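Local coordinates for protein glycerophosphoryl diester phosphodiesterase (PDB 3KS6) that belongs to the glycerophosphoryl diester phosphodiesterase family, has a TIM-barrel fold and binds a magnesium ion, at residues C104-G109 with G117-V122; F36-T41 with I46-D51. One frame throughout, in Å; residues are numbered along the deposited sequence.

Contact 1: residues C104-G109 with G117-V122; sequences CEIKPG and GFVALV. With MG (magnesium ion), chain F.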
# COMPACT_ATOMS: atom_id res chain seq x y z
N CYS A 104 -2.28 -4.21 1.67
CA CYS A 104 -3.02 -4.37 0.43
C CYS A 104 -3.90 -3.17 0.14
O CYS A 104 -4.79 -2.88 0.92
CB CYS A 104 -3.88 -5.64 0.57
SG CYS A 104 -4.95 -5.98 -0.83
N GLU A 105 -3.72 -2.50 -1.00
CA GLU A 105 -4.57 -1.34 -1.34
C GLU A 105 -5.64 -1.71 -2.33
O GLU A 105 -5.35 -2.32 -3.36
CB GLU A 105 -3.74 -0.17 -1.89
CG GLU A 105 -4.55 1.12 -1.96
CD GLU A 105 -3.79 2.30 -2.53
OE1 GLU A 105 -2.53 2.30 -2.50
OE2 GLU A 105 -4.48 3.21 -3.06
N ILE A 106 -6.86 -1.33 -2.01
CA ILE A 106 -8.04 -1.51 -2.86
C ILE A 106 -8.24 -0.23 -3.68
O ILE A 106 -8.56 0.85 -3.12
CB ILE A 106 -9.29 -1.74 -2.00
CG1 ILE A 106 -9.09 -2.95 -1.09
CG2 ILE A 106 -10.55 -1.96 -2.89
CD1 ILE A 106 -8.79 -4.25 -1.90
N LYS A 107 -8.01 -0.36 -4.98
CA LYS A 107 -8.09 0.72 -5.97
C LYS A 107 -9.39 0.63 -6.76
O LYS A 107 -9.94 -0.47 -6.96
CB LYS A 107 -6.93 0.59 -6.98
CG LYS A 107 -5.52 0.86 -6.45
CD LYS A 107 -5.20 2.35 -6.39
CE LYS A 107 -4.35 2.88 -7.57
NZ LYS A 107 -4.99 2.92 -8.93
N PRO A 108 -9.90 1.78 -7.25
CA PRO A 108 -11.03 1.76 -8.17
C PRO A 108 -10.57 1.56 -9.60
O PRO A 108 -9.37 1.49 -9.88
CB PRO A 108 -11.61 3.16 -8.00
CG PRO A 108 -10.35 4.03 -7.80
CD PRO A 108 -9.49 3.16 -6.91
N GLY A 109 -11.53 1.44 -10.51
CA GLY A 109 -11.24 1.38 -11.93
C GLY A 109 -11.01 2.73 -12.59
O GLY A 109 -10.93 3.78 -11.95
N GLY A 117 -17.98 -6.10 -6.13
CA GLY A 117 -17.63 -7.45 -5.64
C GLY A 117 -16.16 -7.80 -5.44
O GLY A 117 -15.83 -8.92 -5.05
N PHE A 118 -15.28 -6.83 -5.64
CA PHE A 118 -13.87 -7.10 -5.65
C PHE A 118 -13.30 -7.31 -4.25
O PHE A 118 -12.41 -8.13 -4.08
CB PHE A 118 -13.13 -5.98 -6.39
CG PHE A 118 -11.67 -6.27 -6.64
CD1 PHE A 118 -11.27 -7.43 -7.33
CD2 PHE A 118 -10.68 -5.37 -6.22
CE1 PHE A 118 -9.92 -7.68 -7.56
CE2 PHE A 118 -9.35 -5.62 -6.47
CZ PHE A 118 -8.97 -6.76 -7.13
N VAL A 119 -13.78 -6.56 -3.26
CA VAL A 119 -13.30 -6.76 -1.91
C VAL A 119 -13.52 -8.23 -1.50
O VAL A 119 -12.61 -8.89 -1.01
CB VAL A 119 -13.96 -5.76 -0.92
CG1 VAL A 119 -13.83 -6.26 0.54
CG2 VAL A 119 -13.38 -4.34 -1.17
N ALA A 120 -14.70 -8.77 -1.83
CA ALA A 120 -14.99 -10.19 -1.55
C ALA A 120 -13.99 -11.13 -2.25
O ALA A 120 -13.51 -12.09 -1.64
CB ALA A 120 -16.45 -10.54 -1.95
N LEU A 121 -13.70 -10.86 -3.53
CA LEU A 121 -12.74 -11.66 -4.31
C LEU A 121 -11.35 -11.64 -3.70
O LEU A 121 -10.62 -12.65 -3.67
CB LEU A 121 -12.55 -11.10 -5.72
CG LEU A 121 -13.01 -11.71 -7.02
CD1 LEU A 121 -14.52 -11.44 -7.19
CD2 LEU A 121 -12.14 -11.06 -8.18
N VAL A 122 -10.93 -10.44 -3.30
CA VAL A 122 -9.60 -10.29 -2.73
C VAL A 122 -9.49 -11.05 -1.40
O VAL A 122 -8.51 -11.78 -1.18
CB VAL A 122 -9.18 -8.78 -2.57
CG1 VAL A 122 -7.88 -8.68 -1.69
CG2 VAL A 122 -9.02 -8.09 -3.94
MG MG F . -0.72 1.77 -3.29
O HOH W 1 1.05 1.31 -4.37
O HOH W 2 -1.07 3.31 -4.66

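Contact 2: residues F36-T41 with I46-D51; sequences FDLHPT and IVVHHD. With MG (magnesium ion), chain F.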
# COMPACT_ATOMS: atom_id res chain seq x y z
N PHE A 36 1.17 -3.10 -1.94
CA PHE A 36 0.80 -3.36 -3.31
C PHE A 36 -0.69 -3.08 -3.51
O PHE A 36 -1.46 -3.02 -2.55
CB PHE A 36 1.12 -4.83 -3.67
CG PHE A 36 0.41 -5.82 -2.78
CD1 PHE A 36 0.94 -6.14 -1.54
CD2 PHE A 36 -0.82 -6.35 -3.15
CE1 PHE A 36 0.30 -6.99 -0.70
CE2 PHE A 36 -1.48 -7.22 -2.31
CZ PHE A 36 -0.91 -7.57 -1.08
N ASP A 37 -1.06 -2.92 -4.78
CA ASP A 37 -2.42 -2.58 -5.21
C ASP A 37 -2.90 -3.74 -6.10
O ASP A 37 -2.11 -4.44 -6.70
CB ASP A 37 -2.42 -1.29 -6.03
CG ASP A 37 -1.45 -0.26 -5.49
OD1 ASP A 37 -1.74 0.39 -4.45
OD2 ASP A 37 -0.37 -0.09 -6.11
N LEU A 38 -4.21 -3.93 -6.19
CA LEU A 38 -4.78 -5.08 -6.89
C LEU A 38 -5.89 -4.63 -7.81
O LEU A 38 -6.60 -3.68 -7.48
CB LEU A 38 -5.35 -6.10 -5.87
CG LEU A 38 -4.43 -6.75 -4.82
CD1 LEU A 38 -5.23 -7.67 -3.83
CD2 LEU A 38 -3.31 -7.51 -5.49
N HIS A 39 -6.05 -5.32 -8.95
CA HIS A 39 -7.14 -5.10 -9.91
C HIS A 39 -7.69 -6.42 -10.44
O HIS A 39 -6.95 -7.40 -10.57
CB HIS A 39 -6.65 -4.26 -11.09
CG HIS A 39 -6.19 -2.89 -10.70
ND1 HIS A 39 -7.05 -1.82 -10.63
CD2 HIS A 39 -4.98 -2.45 -10.30
CE1 HIS A 39 -6.36 -0.76 -10.23
NE2 HIS A 39 -5.11 -1.12 -10.02
N PRO A 40 -9.00 -6.48 -10.73
CA PRO A 40 -9.55 -7.67 -11.33
C PRO A 40 -9.33 -7.70 -12.83
O PRO A 40 -9.27 -6.64 -13.43
CB PRO A 40 -11.04 -7.54 -11.03
CG PRO A 40 -11.27 -6.06 -11.01
CD PRO A 40 -10.02 -5.45 -10.49
N THR A 41 -9.21 -8.90 -13.41
CA THR A 41 -9.23 -9.07 -14.86
C THR A 41 -10.65 -9.38 -15.33
O THR A 41 -11.56 -9.53 -14.51
CB THR A 41 -8.32 -10.20 -15.32
OG1 THR A 41 -8.87 -11.44 -14.84
CG2 THR A 41 -6.87 -9.96 -14.80
N ILE A 46 -6.96 -11.92 -10.25
CA ILE A 46 -6.49 -10.79 -9.44
C ILE A 46 -5.02 -10.53 -9.82
O ILE A 46 -4.19 -11.39 -9.65
CB ILE A 46 -6.59 -11.07 -7.96
CG1 ILE A 46 -8.04 -11.38 -7.56
CG2 ILE A 46 -6.04 -9.86 -7.15
CD1 ILE A 46 -8.19 -11.78 -6.12
N VAL A 47 -4.73 -9.35 -10.36
CA VAL A 47 -3.36 -9.01 -10.69
C VAL A 47 -2.88 -7.85 -9.85
O VAL A 47 -3.65 -6.99 -9.44
CB VAL A 47 -3.15 -8.68 -12.18
CG1 VAL A 47 -3.45 -9.92 -13.04
CG2 VAL A 47 -4.00 -7.47 -12.61
N VAL A 48 -1.57 -7.87 -9.61
CA VAL A 48 -0.87 -6.90 -8.77
C VAL A 48 -0.31 -5.80 -9.70
O VAL A 48 0.59 -6.03 -10.50
CB VAL A 48 0.29 -7.58 -8.00
CG1 VAL A 48 0.98 -6.59 -7.08
CG2 VAL A 48 -0.23 -8.80 -7.20
N HIS A 49 -0.89 -4.62 -9.62
CA HIS A 49 -0.54 -3.49 -10.51
C HIS A 49 -1.07 -2.23 -9.88
O HIS A 49 -2.14 -2.24 -9.27
CB HIS A 49 -1.19 -3.70 -11.88
CG HIS A 49 -0.48 -2.99 -12.99
ND1 HIS A 49 0.61 -3.54 -13.63
CD2 HIS A 49 -0.70 -1.79 -13.60
CE1 HIS A 49 1.03 -2.72 -14.58
NE2 HIS A 49 0.26 -1.65 -14.58
N HIS A 50 -0.35 -1.12 -10.05
CA HIS A 50 -0.82 0.13 -9.46
C HIS A 50 -2.01 0.75 -10.22
O HIS A 50 -3.11 0.81 -9.68
CB HIS A 50 0.32 1.14 -9.35
CG HIS A 50 -0.14 2.47 -8.87
ND1 HIS A 50 -0.05 3.62 -9.64
CD2 HIS A 50 -0.77 2.82 -7.73
CE1 HIS A 50 -0.61 4.61 -8.97
NE2 HIS A 50 -1.04 4.16 -7.81
N ASP A 51 -1.79 1.19 -11.47
CA ASP A 51 -2.88 1.83 -12.22
C ASP A 51 -3.92 0.79 -12.68
O ASP A 51 -3.60 -0.40 -12.82
CB ASP A 51 -2.36 2.55 -13.47
CG ASP A 51 -1.61 3.82 -13.17
OD1 ASP A 51 -1.79 4.44 -12.10
OD2 ASP A 51 -0.84 4.21 -14.07
MG MG F . -0.72 1.77 -3.29
O HOH W 1 1.05 1.31 -4.37
O HOH W 2 -1.07 3.31 -4.66

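Contact 1: residues C104-G109 with G117-V122
In the beta-alpha-beta unit made of strand 101-106, helix 118-128 and strand 135-139, the strand meets the first turns of its own helix through Cys-104, Ile-106, Val-119 and Val-122. Ile-106 sends its two branches to different valines. Ile-106 CG2 reaches Val-119 CG2 at 4.1 Å, the two side chains crossing at about a right angle, while Ile-106 CD1 points to Val-122 CG2 at a looser 4.4 Å. With SG anti to the backbone N (chi1 177°), Cys-104 directs its sulfur at the other branch of Val-122, and Cys-104 SG lies 4.1 Å from Val-122 CG1. Val-122 is thereby met by both strand residues, one on each methyl. Its CG2 also sits over one face of the Phe-118 ring, toward the rim, within the helix. The layers are those of a TIM barrel: strand inside, helix outside, running nearly antiparallel at 160°, the axes of the two short segments approaching to 10.6 Å. This seam is wholly apolar and small, burying 191 Å². Between Cys-104 and Ile-106, Glu-105 faces the other way. Its extended side chain carries Glu-105 OE1 to the magnesium ion, 2.0 Å away, where Glu-35 and Asp-37 also bind. Gly-117 is the N-cap residue of the helix, and its O accepts a bond from Leu-121 N. Val-119 also packs on Leu-148 and Ala-151 of helix 142-151.

Contact 2: residues F36-T41 with I46-D51
His-39 lays its imidazole alongside the backbone of His-49 to Asp-51, with His-49 O and His-50 O near the ring plane and Asp-51 O over one face. His-39 NE2 donates to His-50 O at 2.8 Å, a fairly straight bond (161°) that leaves the ring from its edge but meets the carbonyl from above its plane. ND1 bonds to Tyr-115 OH, so both ring nitrogens are held and the ring's rotation is fixed. The backbones form an antiparallel beta hairpin: His-39 and Val-47 are a hydrogen-bonded pair joined both ways, N to O, and His-49 N adds a longer bond of 3.2 Å to Asp-37 O. Asp-37 and His-50 lie side by side, carboxylate and ring planes 62° apart, Asp-37 OD2 being 3.4 Å from His-50 CD2 at the ring edge. Asp-37 divides its oxygens: OD1 binds the magnesium ion at 2.1 Å, and OD2 accepts a bond from metal-bound water 1, which steadies the carboxylate. On the face carrying Leu-38, CD2 of that leucine touches Val-48 CG2 at 3.8 Å and Ile-46 CG2 at 4.0 Å. In the conformer given, Val-47, on the face of His-39, brings CG1 to Thr-41 CG2. Leu-38 and Ile-46 pack on Leu-88 of helix 88-95, Leu-38 also on Val-122 of helix 118-128, while Val-47 faces helix 69-74.

Contact 2 comes first along the chain and is complete before contact 1 begins; their centres lie about 8 Å apart on the same side of the chain's centre. They share one sheet, in which strands 33-40 and 101-106 are parallel neighbours, joined by a probable hydrogen bond from Glu-105 N to Phe-36 O. These two strands are thus adjoining staves of the barrel; strand 46-48 is attached to the first as an antiparallel partner and helix 118-128 covers the second. From them Asp-37 and Glu-105 converge on one magnesium ion, which Glu-35 and waters 1 and 2 also bind. In the conformer given, Lys-107 NZ also bonds to His-50 O, and Cys-104 packs against Leu-38 away from the metal.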